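Local coordinates for protein Bd0816 (Bdellovibrio bacteriovorus HD100, PDB 5CER) that probably acts as a serine-type D-Ala-D-Ala carboxypeptidase of peptidase family S13, removing the terminal D-alanine from cell-wall peptides by hydrolysis, at residues A[17-20]-A[24-27]; A[59-62]-A[66-69]; A[206-211]-A[382-387]. The protein carries 2 engineered substitutions. All coordinates share one frame; numbering follows the deposited sequence.

The three contacts follow one another along the chain, without nesting or crossing. Interaction 1 comes first. It closes a short loop at the end of strand 19-21, at the edge of an antiparallel six-stranded sheet. Interaction 2 closes a hairpin between strands 54-61 and 67-72, neighbours in a separate mixed sheet. Interaction 3 closes a far longer loop of 170 residues. It ties helix 203-213 to a loop that follows helix 356-375. Interactions 1 and 2 lie on opposite sides of the chain's centre, with their own centres 60 Å apart. Interaction 3 is about 28 Å from interaction 1 and 39 Å from interaction 2, centre to centre.

Interaction 1 of 3, residues A[17-20]-A[24-27]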
loop_
_atom_site.group_PDB
_atom_site.type_symbol
_atom_site.label_atom_id
_atom_site.label_comp_id
_atom_site.label_asym_id
_atom_site.label_seq_id
_atom_site.Cartn_x
_atom_site.Cartn_y
_atom_site.Cartn_z
ATOM N N GLY A 17 20.064 -17.574 11.479
ATOM C CA GLY A 17 21.371 -18.086 11.085
ATOM C C GLY A 17 22.113 -17.348 9.955
ATOM O O GLY A 17 22.383 -16.160 10.023
ATOM N N LYS A 18 22.546 -18.090 8.955
ATOM C CA LYS A 18 23.398 -17.538 7.910
ATOM C C LYS A 18 22.646 -16.459 7.110
ATOM O O LYS A 18 21.504 -16.675 6.708
ATOM C CB LYS A 18 23.851 -18.634 6.954
ATOM C CG LYS A 18 24.683 -18.105 5.788
ATOM C CD LYS A 18 25.381 -19.213 5.065
ATOM C CE LYS A 18 24.407 -20.021 4.242
ATOM N NZ LYS A 18 25.133 -21.254 3.794
ATOM N N VAL A 19 23.293 -15.306 6.912
ATOM C CA VAL A 19 22.776 -14.245 6.074
ATOM C C VAL A 19 23.696 -13.981 4.893
ATOM O O VAL A 19 24.879 -13.869 5.033
ATOM C CB VAL A 19 22.656 -12.923 6.824
ATOM C CG1 VAL A 19 21.988 -11.892 5.900
ATOM C CG2 VAL A 19 21.882 -13.132 8.111
ATOM N N GLU A 20 23.107 -13.891 3.722
ATOM C CA GLU A 20 23.827 -13.618 2.466
ATOM C C GLU A 20 23.076 -12.541 1.703
ATOM O O GLU A 20 21.980 -12.178 2.068
ATOM C CB GLU A 20 24.013 -14.919 1.623
ATOM C CG GLU A 20 25.046 -15.836 2.242
ATOM C CD GLU A 20 25.309 -17.143 1.483
ATOM O OE1 GLU A 20 24.377 -17.713 0.914
ATOM O OE2 GLU A 20 26.468 -17.592 1.482
ATOM N N ASP A 24 26.629 -3.694 1.810
ATOM C CA ASP A 24 26.946 -3.578 3.215
ATOM C C ASP A 24 25.685 -3.768 3.989
ATOM O O ASP A 24 24.777 -2.919 3.963
ATOM C CB ASP A 24 27.549 -2.192 3.471
ATOM C CG ASP A 24 28.116 -2.021 4.862
ATOM O OD1 ASP A 24 27.918 -2.925 5.701
ATOM O OD2 ASP A 24 28.836 -1.030 5.090
ATOM N N MET A 25 25.570 -4.906 4.646
ATOM C CA MET A 25 24.421 -5.188 5.545
ATOM C C MET A 25 24.345 -4.317 6.776
ATOM O O MET A 25 23.315 -4.328 7.453
ATOM C CB MET A 25 24.547 -6.578 6.152
ATOM C CG MET A 25 24.080 -7.702 5.273
ATOM S SD MET A 25 24.565 -9.207 6.101
ATOM C CE MET A 25 24.953 -10.093 4.576
ATOM N N GLN A 26 25.447 -3.661 7.126
ATOM C CA GLN A 26 25.498 -2.863 8.354
ATOM C C GLN A 26 25.487 -1.370 8.069
ATOM O O GLN A 26 25.771 -0.593 8.962
ATOM C CB GLN A 26 26.741 -3.213 9.160
ATOM C CG GLN A 26 26.800 -4.647 9.612
ATOM C CD GLN A 26 28.056 -4.946 10.404
ATOM O OE1 GLN A 26 29.003 -4.181 10.393
ATOM N NE2 GLN A 26 28.086 -6.090 11.049
ATOM N N LYS A 27 25.123 -0.968 6.845
ATOM C CA LYS A 27 25.011 0.448 6.545
ATOM C C LYS A 27 23.565 0.859 6.529
ATOM O O LYS A 27 22.718 0.215 5.894
ATOM C CB LYS A 27 25.669 0.770 5.201
ATOM C CG LYS A 27 25.611 2.267 4.903
ATOM C CD LYS A 27 26.380 2.707 3.666
ATOM C CE LYS A 27 26.042 4.164 3.372
ATOM N NZ LYS A 27 26.746 4.616 2.148
#
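Val19 and Met25 meet mainly through their apolar side chains. CG1 of Val19 lies 3.7 Å from CE of Met25. The same CG1 is also 3.7 Å from SD of Met25, so one methyl branch touches both the sulfur and the end methyl. The two side chains run past each other in opposite directions. Val19 has CG1 anti to its backbone N (chi1 -175°), which makes this branch the one that reaches the methionine. The thioether end of Met25 is bent at chi3 (-144°). Met25 CE comes within 3.8 Å of the backbone O of Val19. Met25 CE is also 4.2 Å from the carbonyl C of Glu20. The methyl therefore rests against backbone as well as side chain.

The next shell sets where Met25 starts from. Asp24 to Lys27 form a type I beta turn, whose closing bond, Lys27 N to Asp24 O, is weak at 3.5 Å. A firmer link is the Asx turn, in which Gln26 N donates to OD1 of Asp24 at 2.9 Å. The N-H comes from above the carboxylate plane. Backbone bonding to Glu271 also holds Met25.

Both side chains touch Cys8 of strand 3-11, and Val19 also touches Met10. The contact is a small surface patch where a type I turn sends Met25 back against strand 19-21, an edge strand, within this chain, of the antiparallel six-stranded sheet.

Interaction 2 of 3, residues A[59-62]-A[66-69]; sequences LTPT and SMDL
Met67 folds its side chain over Leu59 and Pro61 on one face of a beta hairpin. Its CG sits beside the backbone N (chi1 -69°), and the chain bends again at chi2 (-55°) and at chi3. These bends bring SD over the proline, 3.6 Å from Pro61 N and 4.1 Å from Pro61 CD. Met67 and Pro61 lie side by side and point the same way. Leu59 instead crosses Met67 at about a right angle, with its CD2 3.7 Å from Met67 CG. Leu69 adds CD1 to this face, 4.3 Å from CG of Leu59.

The other face carries Thr60 and Asp68. OG1 of Thr60 bonds to Thr193, and OD1 of Asp68 takes the backbone N of Asn101 on the adjoining strand 98-104.

Past the end of the strand, Thr62 places its methyl CG2 3.4 Å from OD1 of Asp68, the two side chains crossing at about a right angle. OG1 of Thr62 stands between its own backbone N and carbonyl carbon (chi1 53°). It bonds to OD1 of Asn64, in the hairpin turn, and OG of Ser66 bonds to that same oxygen.

The backbones pair antiparallel. Thr60 and Asp68 form a hydrogen-bonded pair, with Thr60 N to Asp68 O at 2.9 Å and Asp68 N to Thr60 O at 2.8 Å. Thr62 N also donates to Ser66 O, at 3.0 Å. Leu59-Leu69 and Pro61-Met67 are non-hydrogen-bonded pairs.

The chemistry is thus divided by face. Backbone bonds fix the register, and the methionine, proline and leucines pack apolar on one face. Opposite them, the Asp68 carboxylate links the hairpin to strand 98-104, and the Thr60 hydroxyl links it to Thr193, just before strand 194-199.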
loop_
_atom_site.group_PDB
_atom_site.type_symbol
_atom_site.label_atom_id
_atom_site.label_comp_id
_atom_site.label_asym_id
_atom_site.label_seq_id
_atom_site.Cartn_x
_atom_site.Cartn_y
_atom_site.Cartn_z
ATOM N N LEU A 59 -23.942 8.152 26.603
ATOM C CA LEU A 59 -25.191 8.583 26.002
ATOM C C LEU A 59 -26.168 8.962 27.117
ATOM O O LEU A 59 -26.503 8.131 27.988
ATOM C CB LEU A 59 -25.726 7.436 25.153
ATOM C CG LEU A 59 -25.120 7.372 23.757
ATOM C CD1 LEU A 59 -24.847 5.930 23.354
ATOM C CD2 LEU A 59 -25.990 8.030 22.705
ATOM N N THR A 60 -26.597 10.231 27.124
ATOM C CA THR A 60 -27.485 10.745 28.152
ATOM C C THR A 60 -28.743 11.314 27.487
ATOM O O THR A 60 -28.627 12.204 26.657
ATOM C CB THR A 60 -26.758 11.848 28.975
ATOM O OG1 THR A 60 -25.518 11.352 29.492
ATOM C CG2 THR A 60 -27.626 12.373 30.107
ATOM N N PRO A 61 -29.947 10.830 27.870
ATOM C CA PRO A 61 -31.168 11.426 27.308
ATOM C C PRO A 61 -31.387 12.912 27.633
ATOM O O PRO A 61 -31.131 13.354 28.772
ATOM C CB PRO A 61 -32.315 10.592 27.899
ATOM C CG PRO A 61 -31.710 9.506 28.704
ATOM C CD PRO A 61 -30.232 9.687 28.773
ATOM N N THR A 62 -31.791 13.658 26.608
ATOM C CA THR A 62 -32.246 15.031 26.732
ATOM C C THR A 62 -33.767 15.070 26.780
ATOM O O THR A 62 -34.425 14.156 26.304
ATOM C CB THR A 62 -31.783 15.899 25.542
ATOM O OG1 THR A 62 -32.158 15.299 24.294
ATOM C CG2 THR A 62 -30.282 16.107 25.566
ATOM N N SER A 66 -33.845 13.267 22.312
ATOM C CA SER A 66 -32.549 12.957 21.684
ATOM C C SER A 66 -31.513 12.557 22.759
ATOM O O SER A 66 -31.858 12.393 23.918
ATOM C CB SER A 66 -32.051 14.153 20.828
ATOM O OG SER A 66 -33.099 14.944 20.275
ATOM N N MET A 67 -30.276 12.337 22.353
ATOM C CA MET A 67 -29.195 12.031 23.267
ATOM C C MET A 67 -28.129 13.139 23.247
ATOM O O MET A 67 -27.944 13.806 22.245
ATOM C CB MET A 67 -28.540 10.695 22.879
ATOM C CG MET A 67 -29.360 9.421 23.079
ATOM S SD MET A 67 -30.016 9.137 24.731
ATOM C CE MET A 67 -29.887 7.385 24.993
ATOM N N ASP A 68 -27.523 13.402 24.393
ATOM C CA ASP A 68 -26.192 13.986 24.441
ATOM C C ASP A 68 -25.214 12.801 24.365
ATOM O O ASP A 68 -25.515 11.699 24.844
ATOM C CB ASP A 68 -25.933 14.783 25.727
ATOM C CG ASP A 68 -26.683 16.143 25.783
ATOM O OD1 ASP A 68 -27.081 16.666 24.741
ATOM O OD2 ASP A 68 -26.879 16.667 26.899
ATOM N N LEU A 69 -24.060 13.047 23.761
ATOM C CA LEU A 69 -23.026 12.052 23.595
ATOM C C LEU A 69 -21.649 12.644 23.997
ATOM O O LEU A 69 -21.221 13.670 23.460
ATOM C CB LEU A 69 -22.981 11.604 22.134
ATOM C CG LEU A 69 -21.836 10.695 21.676
ATOM C CD1 LEU A 69 -21.613 9.519 22.626
ATOM C CD2 LEU A 69 -22.182 10.159 20.301
#

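Interaction 3 of 3, residues A[206-211]-A[382-387]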
loop_
_atom_site.group_PDB
_atom_site.type_symbol
_atom_site.label_atom_id
_atom_site.label_comp_id
_atom_site.label_asym_id
_atom_site.label_seq_id
_atom_site.Cartn_x
_atom_site.Cartn_y
_atom_site.Cartn_z
ATOM N N ILE A 206 -6.008 -4.207 11.711
ATOM C CA ILE A 206 -5.658 -2.810 11.462
ATOM C C ILE A 206 -4.255 -2.763 10.779
ATOM O O ILE A 206 -4.033 -2.023 9.850
ATOM C CB ILE A 206 -5.656 -2.001 12.763
ATOM C CG1 ILE A 206 -7.069 -1.820 13.286
ATOM C CG2 ILE A 206 -5.004 -0.631 12.518
ATOM C CD1 ILE A 206 -7.209 -1.067 14.595
ATOM N N LEU A 207 -3.337 -3.590 11.264
ATOM C CA LEU A 207 -2.001 -3.638 10.720
ATOM C C LEU A 207 -2.008 -4.210 9.288
ATOM O O LEU A 207 -1.295 -3.691 8.406
ATOM C CB LEU A 207 -1.093 -4.429 11.663
ATOM C CG LEU A 207 -0.852 -3.776 13.050
ATOM C CD1 LEU A 207 -0.226 -4.776 14.017
ATOM C CD2 LEU A 207 0.020 -2.546 12.957
ATOM N N LYS A 208 -2.779 -5.270 9.072
ATOM C CA LYS A 208 -2.921 -5.855 7.758
ATOM C C LYS A 208 -3.421 -4.817 6.754
ATOM O O LYS A 208 -2.904 -4.711 5.647
ATOM C CB LYS A 208 -3.868 -7.049 7.802
ATOM C CG LYS A 208 -4.064 -7.731 6.448
ATOM C CD LYS A 208 -2.877 -8.611 6.076
ATOM C CE LYS A 208 -3.092 -9.229 4.702
ATOM N NZ LYS A 208 -2.229 -10.394 4.375
ATOM N N ARG A 209 -4.411 -4.031 7.182
ATOM C CA ARG A 209 -4.939 -2.954 6.347
ATOM C C ARG A 209 -3.865 -1.873 6.039
ATOM O O ARG A 209 -3.689 -1.487 4.867
ATOM C CB ARG A 209 -6.153 -2.318 7.029
ATOM C CG ARG A 209 -6.826 -1.190 6.282
ATOM C CD ARG A 209 -7.267 -1.604 4.925
ATOM N NE ARG A 209 -8.250 -0.670 4.387
ATOM C CZ ARG A 209 -8.778 -0.741 3.157
ATOM N NH1 ARG A 209 -8.370 -1.653 2.260
ATOM N NH2 ARG A 209 -9.674 0.177 2.789
ATOM N N MET A 210 -3.148 -1.434 7.078
ATOM C CA MET A 210 -2.099 -0.458 6.923
ATOM C C MET A 210 -1.021 -0.921 5.949
ATOM O O MET A 210 -0.586 -0.172 5.078
ATOM C CB MET A 210 -1.445 -0.196 8.288
ATOM C CG MET A 210 -0.165 0.639 8.265
ATOM S SD MET A 210 0.540 0.741 9.916
ATOM C CE MET A 210 1.357 -0.877 10.008
ATOM N N ASN A 211 -0.541 -2.145 6.149
ATOM C CA ASN A 211 0.514 -2.718 5.340
ATOM C C ASN A 211 0.084 -2.988 3.903
ATOM O O ASN A 211 0.889 -2.891 2.978
ATOM C CB ASN A 211 1.098 -3.961 6.074
ATOM C CG ASN A 211 1.933 -3.559 7.267
ATOM O OD1 ASN A 211 2.683 -2.567 7.206
ATOM N ND2 ASN A 211 1.842 -4.307 8.353
ATOM N N ILE A 382 1.850 -20.536 -0.834
ATOM C CA ILE A 382 1.556 -20.369 0.592
ATOM C C ILE A 382 0.036 -20.752 0.918
ATOM O O ILE A 382 -0.880 -20.433 0.139
ATOM C CB ILE A 382 2.014 -18.911 1.085
ATOM C CG1 ILE A 382 3.614 -18.812 1.418
ATOM C CG2 ILE A 382 1.167 -18.473 2.263
ATOM C CD1 ILE A 382 4.154 -19.636 2.601
ATOM N N GLN A 383 -0.213 -21.454 2.039
ATOM C CA GLN A 383 -1.580 -21.677 2.576
ATOM C C GLN A 383 -2.193 -20.358 3.065
ATOM O O GLN A 383 -1.842 -19.889 4.147
ATOM C CB GLN A 383 -1.559 -22.638 3.775
ATOM C CG GLN A 383 -1.610 -24.146 3.481
ATOM C CD GLN A 383 -2.959 -24.832 3.798
ATOM O OE1 GLN A 383 -3.919 -24.258 4.362
ATOM N NE2 GLN A 383 -3.034 -26.095 3.387
ATOM N N TYR A 384 -3.061 -19.727 2.277
ATOM C CA TYR A 384 -3.582 -18.399 2.632
ATOM C C TYR A 384 -4.883 -18.090 1.939
ATOM O O TYR A 384 -5.051 -18.364 0.749
ATOM C CB TYR A 384 -2.560 -17.269 2.294
ATOM C CG TYR A 384 -3.069 -15.853 2.559
ATOM C CD1 TYR A 384 -3.163 -15.360 3.870
ATOM C CD2 TYR A 384 -3.447 -15.008 1.494
ATOM C CE1 TYR A 384 -3.628 -14.074 4.119
ATOM C CE2 TYR A 384 -3.914 -13.704 1.727
ATOM C CZ TYR A 384 -4.015 -13.237 3.038
ATOM O OH TYR A 384 -4.499 -11.986 3.277
ATOM N N THR A 385 -5.790 -17.500 2.706
ATOM C CA THR A 385 -7.039 -16.962 2.192
ATOM C C THR A 385 -7.128 -15.463 2.470
ATOM O O THR A 385 -6.866 -15.037 3.580
ATOM C CB THR A 385 -8.226 -17.606 2.957
ATOM O OG1 THR A 385 -8.065 -19.022 3.193
ATOM C CG2 THR A 385 -9.544 -17.317 2.274
ATOM N N GLU A 386 -7.500 -14.708 1.437
ATOM C CA GLU A 386 -7.459 -13.286 1.458
ATOM C C GLU A 386 -8.218 -12.791 2.672
ATOM O O GLU A 386 -9.382 -13.087 2.821
ATOM C CB GLU A 386 -8.030 -12.724 0.154
ATOM C CG GLU A 386 -8.131 -11.202 0.104
ATOM C CD GLU A 386 -8.419 -10.661 -1.281
ATOM O OE1 GLU A 386 -9.090 -11.334 -2.077
ATOM O OE2 GLU A 386 -7.913 -9.577 -1.613
ATOM N N ILE A 387 -7.531 -12.044 3.528
ATOM C CA ILE A 387 -8.168 -11.351 4.655
ATOM C C ILE A 387 -8.880 -10.114 4.117
ATOM O O ILE A 387 -8.305 -9.327 3.396
ATOM C CB ILE A 387 -7.121 -10.931 5.712
ATOM C CG1 ILE A 387 -6.484 -12.167 6.358
ATOM C CG2 ILE A 387 -7.737 -10.015 6.762
ATOM C CD1 ILE A 387 -5.105 -11.923 6.949
#
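Tyr384 and Ile387 receive one long lysine, Lys208, from a helix far away in sequence. The contact lies in what is probably the penicillin-binding, beta-lactamase-like fold of the S13 family. It joins helix 203-213 to the irregular segment 382-387, which follows helix 356-375.

The walk starts at Ile382, held by a backbone bond to Gly315.

Tyr384 makes the polar contact. It extends from the backbone with CG anti to N (chi1 176°), toward the helix. Lys208 comes from the opposite direction. It leaves the helix with CG anti to N, turns once at chi2 (77°), and runs extended to its tip. NZ donates to Tyr384 OH at 3.0 Å. The ammonium group stands oblique to the ring, 3.6 Å from CZ of Tyr384. It also pairs with Asp301 OD2 in a salt bridge and bonds to the carbonyl oxygens of Ser292 and Leu295. Several partners thus gather round a charge on a buried residue. Asp301 serves both side chains, because its OD1 hydrogen-bonds Tyr384 OH. The shared carboxylate probably helps to stabilise the lysine's positive charge.

After Thr385, Glu386 turns to a different partner: its OE2 takes the backbone N of Ser302, next to Asp301.

Ile387 closes the walk. Its side chain crosses that of Lys208 at a slant, and its CD1 packs 4.0 Å from CE and 4.1 Å from CD of Lys208. The outer methylenes of the lysine, CD and CE, thus rest against this methyl. The backbone N of Ile387 points back at the tyrosine and donates to Tyr384 OH at 3.0 Å, with a nearly straight N-H...O angle of 173°.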